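Local coordinates for protein FMN reductase [NAD(P)H] (Bacillus subtilis, PDB 1ZCH) that uses NADH or NADPH to reduce FMN and also reduces nitroaromatic compounds, quinones, chromates and azo dyes, working as a flavin-containing homodimer, at residues I135-Q143 with Y233-K242. Residues are numbered along the deposited sequence; the frame is centred on the assembly and turned at random.
Sequences IGAVRGNPQ and YPHIREMLEK. With FMN (flavin mononucleotide), chain D.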
ATOM      1  N   ILE A 135      -4.361  11.576  -2.992  1.00 10.08           N
ATOM      2  CA  ILE A 135      -4.762  12.084  -4.300  1.00  9.66           C
ATOM      3  C   ILE A 135      -4.366  11.089  -5.391  1.00  9.80           C
ATOM      4  O   ILE A 135      -3.244  11.111  -5.890  1.00 10.54           O
ATOM      5  CB  ILE A 135      -4.096  13.449  -4.611  1.00 10.51           C
ATOM      6  CG1 ILE A 135      -4.497  14.492  -3.556  1.00 11.15           C
ATOM      7  CG2 ILE A 135      -4.498  13.914  -6.007  1.00  9.95           C
ATOM      8  CD1 ILE A 135      -5.972  14.866  -3.565  1.00 10.61           C
ATOM      9  N   GLY A 136      -5.296  10.214  -5.756  1.00 10.46           N
ATOM     10  CA  GLY A 136      -5.007   9.233  -6.787  1.00 10.40           C
ATOM     11  C   GLY A 136      -5.029   9.846  -8.174  1.00 11.52           C
ATOM     12  O   GLY A 136      -4.531   9.249  -9.132  1.00 12.03           O
ATOM     13  N   ALA A 137      -5.593  11.047  -8.276  1.00 11.63           N
ATOM     14  CA  ALA A 137      -5.698  11.747  -9.552  1.00 11.04           C
ATOM     15  C   ALA A 137      -4.352  12.119 -10.170  1.00 13.00           C
ATOM     16  O   ALA A 137      -4.304  12.612 -11.298  1.00 12.59           O
ATOM     17  CB  ALA A 137      -6.560  12.995  -9.390  1.00 13.29           C
ATOM     18  N   VAL A 138      -3.259  11.899  -9.442  1.00 12.73           N
ATOM     19  CA  VAL A 138      -1.944  12.200  -9.995  1.00 12.70           C
ATOM     20  C   VAL A 138      -1.690  11.276 -11.185  1.00 13.65           C
ATOM     21  O   VAL A 138      -0.829  11.547 -12.022  1.00 14.01           O
ATOM     22  CB  VAL A 138      -0.809  12.002  -8.958  1.00 12.83           C
ATOM     23  CG1 VAL A 138      -0.960  13.012  -7.831  1.00 11.14           C
ATOM     24  CG2 VAL A 138      -0.825  10.572  -8.414  1.00 11.10           C
ATOM     25  N   ARG A 139      -2.445  10.181 -11.258  1.00 12.70           N
ATOM     26  CA  ARG A 139      -2.286   9.241 -12.357  1.00 13.40           C
ATOM     27  C   ARG A 139      -3.069   9.671 -13.602  1.00 14.73           C
ATOM     28  O   ARG A 139      -3.034   8.988 -14.625  1.00 16.06           O
ATOM     29  CB  ARG A 139      -2.722   7.832 -11.928  1.00 12.35           C
ATOM     30  CG  ARG A 139      -1.912   7.256 -10.765  1.00 12.59           C
ATOM     31  CD  ARG A 139      -1.904   5.728 -10.785  1.00 11.10           C
ATOM     32  NE  ARG A 139      -3.200   5.129 -10.472  1.00 12.39           N
ATOM     33  CZ  ARG A 139      -3.602   4.798  -9.247  1.00 16.72           C
ATOM     34  NH1 ARG A 139      -2.809   5.012  -8.203  1.00 16.28           N
ATOM     35  NH2 ARG A 139      -4.790   4.232  -9.064  1.00 14.77           N
ATOM     36  N   GLY A 140      -3.757  10.809 -13.513  1.00 16.06           N
ATOM     37  CA  GLY A 140      -4.544  11.309 -14.634  1.00 16.74           C
ATOM     38  C   GLY A 140      -3.717  11.950 -15.737  1.00 17.55           C
ATOM     39  O   GLY A 140      -4.019  11.789 -16.918  1.00 17.90           O
ATOM     40  N   ASN A 141      -2.680  12.686 -15.350  1.00 17.62           N
ATOM     41  CA  ASN A 141      -1.778  13.343 -16.298  1.00 18.14           C
ATOM     42  C   ASN A 141      -0.352  13.054 -15.835  1.00 18.23           C
ATOM     43  O   ASN A 141       0.407  13.970 -15.507  1.00 18.96           O
ATOM     44  CB  ASN A 141      -2.021  14.857 -16.312  1.00 19.79           C
ATOM     45  CG  ASN A 141      -3.352  15.230 -16.936  1.00 20.17           C
ATOM     46  OD1 ASN A 141      -3.565  15.040 -18.134  1.00 20.44           O
ATOM     47  ND2 ASN A 141      -4.259  15.759 -16.123  1.00 20.17           N
ATOM     48  N   PRO A 142       0.030  11.769 -15.810  1.00 17.99           N
ATOM     49  CA  PRO A 142       1.359  11.322 -15.381  1.00 18.35           C
ATOM     50  C   PRO A 142       2.566  11.881 -16.129  1.00 19.50           C
ATOM     51  O   PRO A 142       3.580  12.199 -15.512  1.00 18.55           O
ATOM     52  CB  PRO A 142       1.257   9.799 -15.481  1.00 18.81           C
ATOM     53  CG  PRO A 142       0.284   9.598 -16.600  1.00 18.78           C
ATOM     54  CD  PRO A 142      -0.770  10.630 -16.298  1.00 19.36           C
ATOM     55  N   GLN A 143       2.471  12.006 -17.448  1.00 20.65           N
ATOM     56  CA  GLN A 143       3.603  12.521 -18.211  1.00 23.13           C
ATOM     57  C   GLN A 143       3.985  13.940 -17.791  1.00 21.95           C
ATOM     58  O   GLN A 143       5.163  14.232 -17.573  1.00 21.81           O
ATOM     59  CB  GLN A 143       3.306  12.487 -19.711  1.00 25.92           C
ATOM     60  CG  GLN A 143       4.503  12.890 -20.560  1.00 32.77           C
ATOM     61  CD  GLN A 143       5.766  12.143 -20.164  1.00 36.12           C
ATOM     62  OE1 GLN A 143       5.812  10.913 -20.203  1.00 39.40           O
ATOM     63  NE2 GLN A 143       6.796  12.884 -19.773  1.00 37.60           N
ATOM     64  N   TYR A 233      -8.870   5.773 -16.715  1.00 15.17           N
ATOM     65  CA  TYR A 233      -7.464   6.052 -17.036  1.00 14.82           C
ATOM     66  C   TYR A 233      -6.958   4.911 -17.923  1.00 13.60           C
ATOM     67  O   TYR A 233      -6.328   3.971 -17.440  1.00 14.61           O
ATOM     68  CB  TYR A 233      -6.589   6.120 -15.771  1.00 15.21           C
ATOM     69  CG  TYR A 233      -6.824   7.312 -14.863  1.00 14.80           C
ATOM     70  CD1 TYR A 233      -7.405   8.488 -15.341  1.00 12.89           C
ATOM     71  CD2 TYR A 233      -6.439   7.266 -13.523  1.00 14.12           C
ATOM     72  CE1 TYR A 233      -7.602   9.586 -14.502  1.00 14.27           C
ATOM     73  CE2 TYR A 233      -6.627   8.355 -12.679  1.00 13.94           C
ATOM     74  CZ  TYR A 233      -7.208   9.510 -13.172  1.00 14.58           C
ATOM     75  OH  TYR A 233      -7.393  10.581 -12.325  1.00 16.05           O
ATOM     76  N   PRO A 234      -7.229   4.982 -19.237  1.00 13.32           N
ATOM     77  CA  PRO A 234      -6.803   3.948 -20.186  1.00 14.39           C
ATOM     78  C   PRO A 234      -5.350   4.062 -20.642  1.00 13.29           C
ATOM     79  O   PRO A 234      -4.880   3.262 -21.453  1.00 15.49           O
ATOM     80  CB  PRO A 234      -7.784   4.134 -21.337  1.00 15.15           C
ATOM     81  CG  PRO A 234      -7.927   5.626 -21.379  1.00 14.44           C
ATOM     82  CD  PRO A 234      -8.072   5.992 -19.906  1.00 14.84           C
ATOM     83  N   HIS A 235      -4.643   5.046 -20.100  1.00 13.65           N
ATOM     84  CA  HIS A 235      -3.251   5.309 -20.457  1.00 13.89           C
ATOM     85  C   HIS A 235      -2.225   4.769 -19.458  1.00 13.78           C
ATOM     86  O   HIS A 235      -1.040   5.090 -19.560  1.00 12.70           O
ATOM     87  CB  HIS A 235      -3.043   6.815 -20.567  1.00 15.23           C
ATOM     88  CG  HIS A 235      -3.387   7.549 -19.308  1.00 16.60           C
ATOM     89  ND1 HIS A 235      -4.677   7.919 -18.994  1.00 18.27           N
ATOM     90  CD2 HIS A 235      -2.625   7.899 -18.244  1.00 18.35           C
ATOM     91  CE1 HIS A 235      -4.696   8.464 -17.791  1.00 18.74           C
ATOM     92  NE2 HIS A 235      -3.464   8.463 -17.313  1.00 18.84           N
ATOM     93  N   ILE A 236      -2.660   3.963 -18.496  1.00 12.20           N
ATOM     94  CA  ILE A 236      -1.726   3.452 -17.497  1.00 12.57           C
ATOM     95  C   ILE A 236      -0.608   2.577 -18.056  1.00 13.68           C
ATOM     96  O   ILE A 236       0.561   2.780 -17.723  1.00 14.21           O
ATOM     97  CB  ILE A 236      -2.462   2.677 -16.377  1.00 11.67           C
ATOM     98  CG1 ILE A 236      -3.396   3.628 -15.624  1.00  9.36           C
ATOM     99  CG2 ILE A 236      -1.449   2.067 -15.401  1.00 11.72           C
ATOM    100  CD1 ILE A 236      -2.691   4.840 -15.022  1.00 11.54           C
ATOM    101  N   ARG A 237      -0.952   1.603 -18.894  1.00 13.22           N
ATOM    102  CA  ARG A 237       0.076   0.739 -19.459  1.00 15.60           C
ATOM    103  C   ARG A 237       1.102   1.584 -20.209  1.00 16.12           C
ATOM    104  O   ARG A 237       2.308   1.347 -20.116  1.00 15.91           O
ATOM    105  CB  ARG A 237      -0.534  -0.287 -20.417  1.00 14.92           C
ATOM    106  CG  ARG A 237       0.523  -1.154 -21.083  1.00 17.82           C
ATOM    107  CD  ARG A 237      -0.074  -2.144 -22.059  1.00 20.80           C
ATOM    108  NE  ARG A 237       0.959  -2.999 -22.637  1.00 23.54           N
ATOM    109  CZ  ARG A 237       0.716  -4.022 -23.449  1.00 25.92           C
ATOM    110  NH1 ARG A 237      -0.532  -4.323 -23.784  1.00 25.76           N
ATOM    111  NH2 ARG A 237       1.720  -4.753 -23.916  1.00 26.95           N
ATOM    112  N   GLU A 238       0.614   2.568 -20.957  1.00 16.56           N
ATOM    113  CA  GLU A 238       1.489   3.454 -21.716  1.00 20.08           C
ATOM    114  C   GLU A 238       2.460   4.191 -20.791  1.00 18.84           C
ATOM    115  O   GLU A 238       3.653   4.267 -21.078  1.00 18.98           O
ATOM    116  CB  GLU A 238       0.654   4.463 -22.508  1.00 24.13           C
ATOM    117  CG  GLU A 238       1.480   5.488 -23.267  1.00 31.02           C
ATOM    118  CD  GLU A 238       0.639   6.319 -24.217  1.00 36.83           C
ATOM    119  OE1 GLU A 238      -0.367   6.907 -23.766  1.00 39.48           O
ATOM    120  OE2 GLU A 238       0.989   6.386 -25.415  1.00 40.22           O
ATOM    121  N   MET A 239       1.943   4.734 -19.689  1.00 18.38           N
ATOM    122  CA  MET A 239       2.771   5.450 -18.713  1.00 18.10           C
ATOM    123  C   MET A 239       3.870   4.532 -18.202  1.00 16.21           C
ATOM    124  O   MET A 239       5.049   4.890 -18.192  1.00 16.43           O
ATOM    125  CB  MET A 239       1.936   5.912 -17.508  1.00 20.19           C
ATOM    126  CG  MET A 239       2.795   6.308 -16.288  1.00 21.41           C
ATOM    127  SD  MET A 239       1.896   6.521 -14.718  1.00 25.52           S
ATOM    128  CE  MET A 239       1.820   4.830 -14.140  1.00 21.78           C
ATOM    129  N   LEU A 240       3.462   3.346 -17.764  1.00 15.63           N
ATOM    130  CA  LEU A 240       4.392   2.360 -17.231  1.00 15.88           C
ATOM    131  C   LEU A 240       5.496   2.007 -18.221  1.00 17.46           C
ATOM    132  O   LEU A 240       6.673   1.980 -17.859  1.00 16.85           O
ATOM    133  CB  LEU A 240       3.628   1.100 -16.814  1.00 14.79           C
ATOM    134  CG  LEU A 240       2.678   1.307 -15.626  1.00 14.74           C
ATOM    135  CD1 LEU A 240       1.798   0.075 -15.424  1.00 13.94           C
ATOM    136  CD2 LEU A 240       3.501   1.596 -14.372  1.00 13.70           C
ATOM    137  N   GLU A 241       5.125   1.744 -19.471  1.00 17.25           N
ATOM    138  CA  GLU A 241       6.111   1.392 -20.484  1.00 18.38           C
ATOM    139  C   GLU A 241       7.073   2.545 -20.744  1.00 18.43           C
ATOM    140  O   GLU A 241       8.277   2.337 -20.906  1.00 17.62           O
ATOM    141  CB  GLU A 241       5.418   0.993 -21.789  1.00 20.86           C
ATOM    142  CG  GLU A 241       4.456  -0.167 -21.637  1.00 26.88           C
ATOM    143  CD  GLU A 241       3.922  -0.667 -22.968  1.00 30.32           C
ATOM    144  OE1 GLU A 241       3.404   0.155 -23.756  1.00 31.00           O
ATOM    145  OE2 GLU A 241       4.018  -1.887 -23.220  1.00 31.95           O
ATOM    146  N   LYS A 242       6.535   3.760 -20.778  1.00 17.91           N
ATOM    147  CA  LYS A 242       7.344   4.946 -21.018  1.00 18.30           C
ATOM    148  C   LYS A 242       8.350   5.134 -19.889  1.00 18.42           C
ATOM    149  O   LYS A 242       9.411   5.729 -20.084  1.00 17.21           O
ATOM    150  CB  LYS A 242       6.431   6.168 -21.121  0.50 19.68           C
ATOM    151  CG  LYS A 242       7.112   7.437 -21.594  0.50 22.24           C
ATOM    152  CD  LYS A 242       6.088   8.542 -21.815  0.50 23.45           C
ATOM    153  CE  LYS A 242       5.047   8.143 -22.859  0.50 25.12           C
ATOM    154  NZ  LYS A 242       3.961   9.156 -22.994  0.50 26.49           N
TER
HETATM  155  N1  FMN D 301      -9.881  12.083  -2.348  1.00 16.46           N
HETATM  156  C2  FMN D 301      -9.941  13.177  -3.132  1.00 16.60           C
HETATM  157  O2  FMN D 301     -10.576  14.151  -2.827  1.00 18.22           O
HETATM  158  N3  FMN D 301      -9.241  13.246  -4.387  1.00 16.76           N
HETATM  159  C4  FMN D 301      -8.455  12.185  -4.851  1.00 15.32           C
HETATM  160  O4  FMN D 301      -7.883  12.288  -5.922  1.00 12.83           O
HETATM  161  C4A FMN D 301      -8.368  10.994  -3.999  1.00 15.07           C
HETATM  162  N5  FMN D 301      -7.623   9.914  -4.400  1.00 15.88           N
HETATM  163  C5A FMN D 301      -7.420   8.889  -3.494  1.00 13.89           C
HETATM  164  C6  FMN D 301      -6.481   7.864  -3.853  1.00 15.53           C
HETATM  165  C7  FMN D 301      -6.173   6.823  -2.982  1.00 14.36           C
HETATM  166  C7M FMN D 301      -5.127   5.801  -3.380  1.00 14.51           C
HETATM  167  C8  FMN D 301      -6.848   6.732  -1.673  1.00 13.08           C
HETATM  168  C8M FMN D 301      -6.520   5.652  -0.673  1.00 10.68           C
HETATM  169  C9  FMN D 301      -7.810   7.715  -1.310  1.00 13.03           C
HETATM  170  C9A FMN D 301      -8.097   8.804  -2.200  1.00 15.34           C
HETATM  171  N10 FMN D 301      -9.001   9.920  -1.869  1.00 13.78           N
HETATM  172  C10 FMN D 301      -9.116  10.999  -2.708  1.00 15.02           C
HETATM  173  C1' FMN D 301      -9.759   9.882  -0.575  1.00 13.78           C
HETATM  174  C2' FMN D 301     -10.986   8.909  -0.626  1.00 15.00           C
HETATM  175  O2' FMN D 301     -12.050   9.564  -1.329  1.00 16.34           O
HETATM  176  C3' FMN D 301     -11.377   8.585   0.825  1.00 15.60           C
HETATM  177  O3' FMN D 301     -10.275   7.893   1.445  1.00 14.60           O
HETATM  178  C4' FMN D 301     -12.628   7.676   0.887  1.00 16.65           C
HETATM  179  O4' FMN D 301     -13.779   8.341   0.356  1.00 18.00           O
HETATM  180  C5' FMN D 301     -12.844   7.269   2.337  1.00 17.34           C
HETATM  181  O5' FMN D 301     -13.264   8.520   3.181  1.00 16.97           O
HETATM  182  P   FMN D 301     -12.364   8.883   4.372  1.00 17.87           P
HETATM  183  O1P FMN D 301     -12.587   7.945   5.459  1.00 17.26           O
HETATM  184  O2P FMN D 301     -12.715  10.219   4.812  1.00 16.69           O
HETATM  185  O3P FMN D 301     -10.958   8.846   3.987  1.00 15.04           O
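Y233 lays one face of its ring against the backbone turn of R139 and G140. G140 CA sits over that face, 3.9 Å from the ring centroid and 28° off the ring normal, a CH-pi contact. R139 C lies over the same face, and CE1 and CZ are the ring atoms nearest to G140 CA. The hydroxyl oxygen of Y233 reaches on to A137 CA at 3.5 Å.

H235 makes the hydrogen bond between the segments. Its NE2 donates to R139 O over 2.8 Å with an N-H...O angle of 161°, and the acceptor lies close to the imidazole plane. Chi1 of 58° sets CG between the backbone N and the carbonyl carbon and turns the ring toward the turn. P142 CD meets the same ring obliquely, 3.6 Å from NE2.

P142 also rests on M239, with CB 3.4 Å from SD. M239 also touches F156 of strand 155-164. The guanidinium of R139 points elsewhere, to a salt bridge with E105 of the second subunit.

G136, three residues before R139, belongs to the FMN site. Its N donates to FMN N5 over 2.7 Å, one of several hydrogen bonds that hold the flavin. The start of the last helix, 236-242, and the residues leading into it are thus fastened to the segment that follows G136 by one hydrogen bond from an imidazole N-H to a backbone carbonyl and by apolar contacts, and R139 ties the same turn to the dimer partner.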